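Local coordinates for serpin-ZX (Arabidopsis thaliana, PDB 3LE2), which inhibits proteases, among them metacaspase-9 and RD21A, through a reactive center loop whose cleavage leads to a covalent serpin-protease complex, at residues 215-219 with 220-224. Sequence-based numbering, arbitrary orientation.
With SO4 (sulfate ion), chain B.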
loop_
_atom_site.group_PDB
_atom_site.type_symbol
_atom_site.label_atom_id
_atom_site.label_comp_id
_atom_site.label_asym_id
_atom_site.label_seq_id
_atom_site.Cartn_x
_atom_site.Cartn_y
_atom_site.Cartn_z
ATOM N N SER A 215 21.160 -6.623 -0.042
ATOM C CA SER A 215 22.044 -6.245 1.060
ATOM C C SER A 215 21.691 -7.073 2.299
ATOM O O SER A 215 20.520 -7.356 2.559
ATOM C CB SER A 215 21.926 -4.753 1.407
ATOM O OG SER A 215 22.320 -3.911 0.340
ATOM N N ALA A 216 22.712 -7.439 3.068
ATOM C CA ALA A 216 22.513 -8.106 4.339
ATOM C C ALA A 216 22.749 -7.143 5.491
ATOM O O ALA A 216 23.617 -6.273 5.436
ATOM C CB ALA A 216 23.432 -9.319 4.456
ATOM N N TYR A 217 21.956 -7.312 6.535
ATOM C CA TYR A 217 22.045 -6.505 7.723
ATOM C C TYR A 217 22.043 -7.434 8.948
ATOM O O TYR A 217 22.040 -8.657 8.817
ATOM C CB TYR A 217 20.864 -5.532 7.767
ATOM C CG TYR A 217 20.789 -4.627 6.558
ATOM C CD1 TYR A 217 21.547 -3.461 6.490
ATOM C CD2 TYR A 217 19.972 -4.936 5.485
ATOM C CE1 TYR A 217 21.485 -2.630 5.390
ATOM C CE2 TYR A 217 19.908 -4.113 4.374
ATOM C CZ TYR A 217 20.667 -2.957 4.331
ATOM O OH TYR A 217 20.609 -2.121 3.230
ATOM N N ASP A 218 22.058 -6.853 10.139
ATOM C CA ASP A 218 22.077 -7.643 11.350
ATOM C C ASP A 218 20.689 -8.267 11.580
ATOM O O ASP A 218 19.765 -7.601 12.045
ATOM C CB ASP A 218 22.502 -6.752 12.527
ATOM C CG ASP A 218 22.661 -7.525 13.829
ATOM O OD1 ASP A 218 22.540 -8.770 13.797
ATOM O OD2 ASP A 218 22.912 -6.880 14.876
ATOM N N GLY A 219 20.545 -9.536 11.219
ATOM C CA GLY A 219 19.315 -10.269 11.468
ATOM C C GLY A 219 18.367 -10.440 10.291
ATOM O O GLY A 219 17.341 -11.119 10.414
ATOM N N PHE A 220 18.688 -9.818 9.158
ATOM C CA PHE A 220 17.805 -9.870 7.997
ATOM C C PHE A 220 18.505 -9.481 6.719
ATOM O O PHE A 220 19.638 -9.023 6.735
ATOM C CB PHE A 220 16.590 -8.963 8.193
ATOM C CG PHE A 220 16.934 -7.510 8.377
ATOM C CD1 PHE A 220 17.344 -7.026 9.618
ATOM C CD2 PHE A 220 16.840 -6.617 7.314
ATOM C CE1 PHE A 220 17.655 -5.675 9.789
ATOM C CE2 PHE A 220 17.160 -5.261 7.482
ATOM C CZ PHE A 220 17.554 -4.797 8.720
ATOM N N LYS A 221 17.814 -9.676 5.606
ATOM C CA LYS A 221 18.310 -9.247 4.316
ATOM C C LYS A 221 17.233 -8.494 3.551
ATOM O O LYS A 221 16.040 -8.628 3.839
ATOM C CB LYS A 221 18.789 -10.441 3.514
ATOM C CG LYS A 221 19.997 -11.123 4.111
ATOM C CD LYS A 221 20.217 -12.464 3.437
ATOM C CE LYS A 221 21.121 -13.341 4.263
ATOM N NZ LYS A 221 21.394 -14.608 3.533
ATOM N N VAL A 222 17.661 -7.679 2.594
ATOM C CA VAL A 222 16.720 -6.979 1.736
ATOM C C VAL A 222 17.025 -7.200 0.260
ATOM O O VAL A 222 18.182 -7.123 -0.167
ATOM C CB VAL A 222 16.688 -5.479 2.025
ATOM C CG1 VAL A 222 15.645 -4.797 1.133
ATOM C CG2 VAL A 222 16.386 -5.239 3.496
ATOM N N LEU A 223 15.975 -7.506 -0.503
ATOM C CA LEU A 223 16.081 -7.657 -1.951
ATOM C C LEU A 223 15.225 -6.595 -2.626
ATOM O O LEU A 223 14.094 -6.365 -2.217
ATOM C CB LEU A 223 15.626 -9.045 -2.387
ATOM C CG LEU A 223 15.253 -9.182 -3.868
ATOM C CD1 LEU A 223 16.478 -9.157 -4.762
ATOM C CD2 LEU A 223 14.455 -10.455 -4.088
ATOM N N GLY A 224 15.780 -5.913 -3.627
ATOM C CA GLY A 224 15.001 -4.974 -4.416
ATOM C C GLY A 224 14.793 -5.529 -5.814
ATOM O O GLY A 224 15.745 -6.008 -6.430
HETATM S S SO4 B . 23.206 -3.474 10.668
HETATM O O1 SO4 B . 23.020 -2.031 10.502
HETATM O O2 SO4 B . 21.887 -4.099 10.865
HETATM O O3 SO4 B . 23.843 -4.078 9.490
HETATM O O4 SO4 B . 24.087 -3.661 11.826
#
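F220 places its ring carbon CG between its own backbone N and carbonyl carbon, chi1 61°, and this brings one face of the ring against CB of Y217. Y217 has CG anti to its carbonyl carbon, which puts its ring on the same side of the hairpin, alongside F220 and toward V222. The ring planes are tilted by 24° and slid apart, with centroids 5.2 Å from each other, so the rings barely overlap. Instead, CB of Y217 sits over the F220 face in a CH-pi contact, 3.8 Å from the ring centroid. Y217 CD2 also touches F220 CE2, at 3.5 Å. Farther along, V222 brings its CG2 methyl to 3.8 Å from Y217 CE2. H266 meets both rings, edge-to-face with Y217, and L252 and K255 of helix 249-258 pack on F220.

Strands 212-217 and 220-226 form the hairpin that opens sheet B of the serpin fold, away from the reactive bond. Strand 220-226 goes on to pair with 236-243. S215 and V222 are a hydrogen-bonded pair: S215 N to V222 O, 3.0 Å, and V222 N to S215 O, 2.9 Å. Y217 N donates to F220 O at 2.9 Å. A216 and K221 are a non-hydrogen-bonded pair, and A216 CB touches K221 CG.

D218 and G219 are the central residues of a type II turn, G219 with a positive phi of 101°. D218 N donates to O2 of a sulfate, probably from the crystallisation liquor, at 2.9 Å.

The face of Y217, F220 and V222 is largely apolar, though S215 also lies on it. Dispersion and CH-pi contacts hold it. On the opposite face, K221 runs out extended, and its ammonium, meeting the neutral carbonyl of D363, links the hairpin to strand 361-365.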